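Local coordinates for protein endo-1,4-beta-xylanase (Pseudoalteromonas haloplanktis, PDB 1H12) that cleaves internal beta-1,4 linkages of xylan as a cold-adapted family 8 glycoside hydrolase, at residues F280-R284 and Y381-L385; K345-A349 and F364-F368. All blocks are in the same frame, centred on the assembly; numbering follows the deposited sequence.

Interaction 1. Residues F280-R284 and Y381-L385; sequences FDAWR and YNGSL. With XYP (beta-D-xylopyranose), chain B.
The hydroxyl of Tyr381 makes two hydrogen bonds, to Phe280 and Arg284. Tyr381 OH donates to Phe280 O at 2.6 Å, coming from above the carbonyl plane. It also accepts from Arg284 NH1 at 2.8 Å, with an N-H...O angle of 151°. That bond lies in the guanidinium plane, which stands nearly perpendicular to the phenol ring. The ring reaches these partners with its CG anti to the backbone N (chi1 -174°).

The same ring packs beside Trp283. The planes are near parallel but slid apart, with little overlap, and Tyr381 CE2 comes within 3.4 Å of Trp283 CE3. Phe280 CB touches Tyr381 CE2 at 3.7 Å. Within its own helix, Leu385 CD1 sits above one face of the Tyr381 ring, toward the rim; across the contact it meets the edge of the Trp283 ring, 3.9 Å from Trp283 CE3. A phenylalanine in place of this tyrosine would probably leave Phe280 O and Arg284 NH1 without the hydroxyl they share.

A second shell sets the partners. Arg284 makes a salt bridge to Asp281, with weak hydrogen bonds, and its NH2 pairs with Glu78 and Asp144. Trp283 NE1 bonds to Gln327 O, while Gln327 NE2 binds the xylose. Asn382, next to Tyr381, also borders the sugar. The contact thus joins the start of helix 283-296, and the turn leading into it, to helix 379-392 beside the xylose-binding pocket of the family 8 (alpha/alpha)6 barrel.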
loop_
_atom_site.group_PDB
_atom_site.type_symbol
_atom_site.label_atom_id
_atom_site.label_comp_id
_atom_site.label_asym_id
_atom_site.label_seq_id
_atom_site.Cartn_x
_atom_site.Cartn_y
_atom_site.Cartn_z
ATOM N N PHE A 280 -6.199 -1.043 10.532
ATOM C CA PHE A 280 -6.146 -0.465 9.213
ATOM C C PHE A 280 -4.868 -0.777 8.446
ATOM O O PHE A 280 -4.951 -1.117 7.279
ATOM C CB PHE A 280 -6.399 1.042 9.345
ATOM C CG PHE A 280 -7.632 1.298 10.272
ATOM C CD1 PHE A 280 -8.903 1.066 9.771
ATOM C CD2 PHE A 280 -7.498 1.538 11.680
ATOM C CE1 PHE A 280 -10.044 1.204 10.585
ATOM C CE2 PHE A 280 -8.648 1.663 12.456
ATOM C CZ PHE A 280 -9.887 1.493 11.900
ATOM N N ASP A 281 -3.701 -0.652 9.072
ATOM C CA ASP A 281 -2.483 -1.023 8.393
ATOM C C ASP A 281 -2.512 -2.515 8.022
ATOM O O ASP A 281 -2.211 -2.900 6.897
ATOM C CB ASP A 281 -1.233 -0.745 9.220
ATOM C CG ASP A 281 -0.652 0.624 9.053
ATOM O OD1 ASP A 281 -1.281 1.467 8.317
ATOM O OD2 ASP A 281 0.435 0.917 9.573
ATOM N N ALA A 282 -2.862 -3.343 9.005
ATOM C CA ALA A 282 -2.828 -4.782 8.819
ATOM C C ALA A 282 -3.683 -5.254 7.689
ATOM O O ALA A 282 -3.392 -6.293 7.084
ATOM C CB ALA A 282 -3.152 -5.491 10.112
ATOM N N TRP A 283 -4.755 -4.541 7.354
ATOM C CA TRP A 283 -5.584 -4.883 6.213
ATOM C C TRP A 283 -4.741 -5.152 4.969
ATOM O O TRP A 283 -5.103 -5.986 4.141
ATOM C CB TRP A 283 -6.550 -3.786 5.801
ATOM C CG TRP A 283 -7.654 -3.403 6.747
ATOM C CD1 TRP A 283 -7.989 -3.943 7.963
ATOM C CD2 TRP A 283 -8.572 -2.336 6.519
ATOM N NE1 TRP A 283 -9.057 -3.269 8.475
ATOM C CE2 TRP A 283 -9.417 -2.268 7.611
ATOM C CE3 TRP A 283 -8.756 -1.428 5.470
ATOM C CZ2 TRP A 283 -10.408 -1.312 7.681
ATOM C CZ3 TRP A 283 -9.725 -0.508 5.530
ATOM C CH2 TRP A 283 -10.532 -0.431 6.635
ATOM N N ARG A 284 -3.687 -4.351 4.800
ATOM C CA ARG A 284 -2.930 -4.391 3.562
ATOM C C ARG A 284 -1.995 -5.582 3.458
ATOM O O ARG A 284 -1.481 -5.831 2.373
ATOM C CB ARG A 284 -2.100 -3.079 3.407
ATOM C CG ARG A 284 -2.956 -1.834 3.365
ATOM C CD ARG A 284 -2.198 -0.611 2.900
ATOM N NE ARG A 284 -1.061 -0.173 3.709
ATOM C CZ ARG A 284 -1.143 0.623 4.757
ATOM N NH1 ARG A 284 -2.296 0.926 5.285
ATOM N NH2 ARG A 284 -0.069 1.140 5.253
ATOM N N TYR A 381 -9.273 6.412 3.001
ATOM C CA TYR A 381 -8.547 5.158 3.079
ATOM C C TYR A 381 -9.289 4.092 2.275
ATOM O O TYR A 381 -8.639 3.332 1.466
ATOM C CB TYR A 381 -8.233 4.747 4.472
ATOM C CG TYR A 381 -7.352 3.511 4.640
ATOM C CD1 TYR A 381 -6.177 3.355 3.978
ATOM C CD2 TYR A 381 -7.696 2.465 5.487
ATOM C CE1 TYR A 381 -5.426 2.210 4.081
ATOM C CE2 TYR A 381 -6.931 1.416 5.693
ATOM C CZ TYR A 381 -5.756 1.243 4.941
ATOM O OH TYR A 381 -4.964 0.109 5.014
ATOM N N ASN A 382 -10.630 4.070 2.384
ATOM C CA ASN A 382 -11.419 3.145 1.570
ATOM C C ASN A 382 -11.219 3.344 0.084
ATOM O O ASN A 382 -11.049 2.382 -0.658
ATOM C CB ASN A 382 -12.889 3.236 1.935
ATOM C CG ASN A 382 -13.185 2.636 3.323
ATOM O OD1 ASN A 382 -13.901 3.306 4.146
ATOM N ND2 ASN A 382 -12.742 1.496 3.582
ATOM N N GLY A 383 -11.253 4.587 -0.367
ATOM C CA GLY A 383 -11.149 4.914 -1.758
ATOM C C GLY A 383 -9.742 4.721 -2.313
ATOM O O GLY A 383 -9.584 4.313 -3.464
ATOM N N SER A 384 -8.714 4.995 -1.507
ATOM C CA SER A 384 -7.361 4.784 -1.978
ATOM C C SER A 384 -7.106 3.291 -2.229
ATOM O O SER A 384 -6.504 2.906 -3.232
ATOM C CB SER A 384 -6.373 5.304 -0.965
ATOM O OG SER A 384 -6.358 6.712 -0.856
ATOM N N LEU A 385 -7.535 2.446 -1.291
ATOM C CA LEU A 385 -7.380 1.013 -1.478
ATOM C C LEU A 385 -8.251 0.490 -2.582
ATOM O O LEU A 385 -7.848 -0.431 -3.308
ATOM C CB LEU A 385 -7.669 0.255 -0.187
ATOM C CG LEU A 385 -6.622 0.419 0.904
ATOM C CD1 LEU A 385 -7.041 -0.373 2.165
ATOM C CD2 LEU A 385 -5.271 0.007 0.469
HETATM O O1 XYP B . -18.559 4.205 4.915
HETATM C C1 XYP B . -18.026 3.640 6.127
HETATM C C2 XYP B . -16.739 3.053 5.850
HETATM C C3 XYP B . -16.061 2.463 7.030
HETATM C C4 XYP B . -16.273 3.353 8.265
HETATM C C5 XYP B . -17.713 3.816 8.392
HETATM O O2 XYP B . -16.742 2.095 4.789
HETATM O O3 XYP B . -14.688 2.190 6.755
HETATM O O4 XYP B . -15.802 2.767 9.449
HETATM O O5 XYP B . -18.110 4.435 7.163
#

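Interaction 2. Residues K345-A349 and F364-F368; sequences KAANA and FFNEF
The Phe368 side chain packs on Ala346 and Ala349 of the facing helix. Phe368 CE1 comes within 3.6 Å of Ala346 CB, and Phe368 CD1 within 3.5 Å of Ala346 CA. Ala349 CB is 3.8 Å from Phe368 CB. This is a helical hairpin of the (alpha/alpha)6 barrel, made by helices 342-351 and 358-369. Their segments run in roughly opposite directions, at 139°, with axes 8.6 Å apart. The small alanine side chains are consistent with this close approach.

The Phe368 ring is carried to the alanines by a CG anti to the backbone N (chi1 167°). It also meets Tyr386, Ala389 and Met390 of helix 379-392, so a third helix adds to its packing. Phe364, one turn earlier, touches the aliphatic part of Asn348: Phe364 CD1 lies 3.9 Å from Asn348 CB. Asn348 ND2 is hydrogen-bonded to Tyr325 OH. Leu310 of helix 300-318 packs on both Asn348 and Phe364.

At the partly exposed border, the extended chain of Lys345 crosses Glu367 at about a right angle. Their charged ends are near but not in contact, and Glu367 OE2 pairs with Lys317. Two waters link the segments, one between backbone oxygens and one from a side chain to a backbone oxygen. The first donates to both Lys345 O and Phe364 O, joining the two helices inside the contact. The second accepts from Lys345 NZ and donates to Glu367 O, each at 2.8 Å.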
loop_
_atom_site.group_PDB
_atom_site.type_symbol
_atom_site.label_atom_id
_atom_site.label_comp_id
_atom_site.label_asym_id
_atom_site.label_seq_id
_atom_site.Cartn_x
_atom_site.Cartn_y
_atom_site.Cartn_z
ATOM N N LYS A 345 -12.454 -4.700 2.029
ATOM C CA LYS A 345 -12.917 -5.639 1.029
ATOM C C LYS A 345 -12.024 -5.623 -0.220
ATOM O O LYS A 345 -11.783 -6.669 -0.821
ATOM C CB LYS A 345 -14.359 -5.322 0.662
ATOM C CG LYS A 345 -15.330 -5.591 1.763
ATOM C CD LYS A 345 -16.765 -5.219 1.429
ATOM C CE LYS A 345 -17.757 -5.705 2.491
ATOM N NZ LYS A 345 -19.128 -5.157 2.242
ATOM N N ALA A 346 -11.531 -4.461 -0.580
ATOM C CA ALA A 346 -10.612 -4.312 -1.712
ATOM C C ALA A 346 -9.272 -5.040 -1.451
ATOM O O ALA A 346 -8.787 -5.783 -2.299
ATOM C CB ALA A 346 -10.371 -2.808 -1.956
ATOM N N ALA A 347 -8.701 -4.840 -0.279
ATOM C CA ALA A 347 -7.474 -5.512 0.105
ATOM C C ALA A 347 -7.654 -7.013 0.019
ATOM O O ALA A 347 -6.800 -7.734 -0.479
ATOM C CB ALA A 347 -7.055 -5.088 1.487
ATOM N N ASN A 348 -8.790 -7.509 0.515
ATOM C CA ASN A 348 -9.046 -8.926 0.562
ATOM C C ASN A 348 -9.262 -9.509 -0.835
ATOM O O ASN A 348 -8.949 -10.671 -1.087
ATOM C CB ASN A 348 -10.210 -9.229 1.494
ATOM C CG ASN A 348 -9.869 -8.935 2.936
ATOM O OD1 ASN A 348 -8.667 -8.937 3.293
ATOM N ND2 ASN A 348 -10.893 -8.742 3.796
ATOM N N ALA A 349 -9.817 -8.706 -1.770
ATOM C CA ALA A 349 -9.952 -9.161 -3.146
ATOM C C ALA A 349 -8.569 -9.360 -3.806
ATOM O O ALA A 349 -8.367 -10.312 -4.560
ATOM C CB ALA A 349 -10.801 -8.226 -3.927
ATOM N N PHE A 364 -15.365 -13.375 -1.740
ATOM C CA PHE A 364 -14.593 -12.157 -1.483
ATOM C C PHE A 364 -14.542 -11.303 -2.754
ATOM O O PHE A 364 -14.639 -10.085 -2.678
ATOM C CB PHE A 364 -13.222 -12.434 -0.941
ATOM C CG PHE A 364 -13.201 -12.826 0.533
ATOM C CD1 PHE A 364 -13.115 -11.833 1.487
ATOM C CD2 PHE A 364 -13.315 -14.135 0.931
ATOM C CE1 PHE A 364 -13.145 -12.159 2.839
ATOM C CE2 PHE A 364 -13.354 -14.471 2.293
ATOM C CZ PHE A 364 -13.291 -13.447 3.220
ATOM N N PHE A 365 -14.420 -11.921 -3.923
ATOM C CA PHE A 365 -14.334 -11.109 -5.096
ATOM C C PHE A 365 -15.656 -10.384 -5.374
ATOM O O PHE A 365 -15.689 -9.185 -5.685
ATOM C CB PHE A 365 -13.924 -11.893 -6.340
ATOM C CG PHE A 365 -13.667 -10.971 -7.485
ATOM C CD1 PHE A 365 -12.447 -10.329 -7.591
ATOM C CD2 PHE A 365 -14.649 -10.645 -8.406
ATOM C CE1 PHE A 365 -12.234 -9.400 -8.584
ATOM C CE2 PHE A 365 -14.393 -9.711 -9.410
ATOM C CZ PHE A 365 -13.191 -9.103 -9.473
ATOM N N ASN A 366 -16.766 -11.129 -5.270
ATOM C CA ASN A 366 -18.061 -10.508 -5.534
ATOM C C ASN A 366 -18.436 -9.450 -4.530
ATOM O O ASN A 366 -19.060 -8.441 -4.875
ATOM C CB ASN A 366 -19.127 -11.585 -5.765
ATOM C CG ASN A 366 -18.921 -12.202 -7.163
ATOM O OD1 ASN A 366 -18.991 -11.487 -8.099
ATOM N ND2 ASN A 366 -18.539 -13.422 -7.256
ATOM N N GLU A 367 -18.026 -9.605 -3.276
ATOM C CA GLU A 367 -18.268 -8.578 -2.273
ATOM C C GLU A 367 -17.540 -7.291 -2.636
ATOM O O GLU A 367 -18.012 -6.205 -2.271
ATOM C CB GLU A 367 -17.881 -9.026 -0.885
ATOM C CG GLU A 367 -18.861 -10.063 -0.390
ATOM C CD GLU A 367 -18.607 -10.533 0.997
ATOM O OE1 GLU A 367 -17.847 -9.793 1.699
ATOM O OE2 GLU A 367 -19.228 -11.611 1.392
ATOM N N PHE A 368 -16.390 -7.390 -3.268
ATOM C CA PHE A 368 -15.665 -6.200 -3.748
ATOM C C PHE A 368 -16.278 -5.628 -5.032
ATOM O O PHE A 368 -16.498 -4.441 -5.140
ATOM C CB PHE A 368 -14.198 -6.551 -3.977
ATOM C CG PHE A 368 -13.425 -5.531 -4.754
ATOM C CD1 PHE A 368 -13.089 -4.293 -4.225
ATOM C CD2 PHE A 368 -13.044 -5.776 -6.034
ATOM C CE1 PHE A 368 -12.422 -3.335 -4.901
ATOM C CE2 PHE A 368 -12.368 -4.801 -6.760
ATOM C CZ PHE A 368 -12.049 -3.596 -6.192
HETATM O O HOH W 1 -13.593 -8.776 -0.477
HETATM O O HOH W 2 -19.956 -6.031 -0.273
#

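Overall arrangement
Interaction 2 is nested along the chain inside the loop closed by interaction 1, and their centres lie about 12 Å apart. They touch directly. Trp283 O meets Ala347 CB at 3.4 Å, and Leu385 O meets Ala346 CB at 3.7 Å. Helix 342-351 therefore packs against both helices of interaction 1. Helix 379-392 follows helix 358-369 in the chain and packs on it through Phe368. Interaction 1 reaches the ligand: the nearest side-chain atom of Asn382 is about 3 Å from the bound xylose. Interaction 2 sits further back, with the Lys345 side chain about 8 Å from the sugar at its nearest atoms.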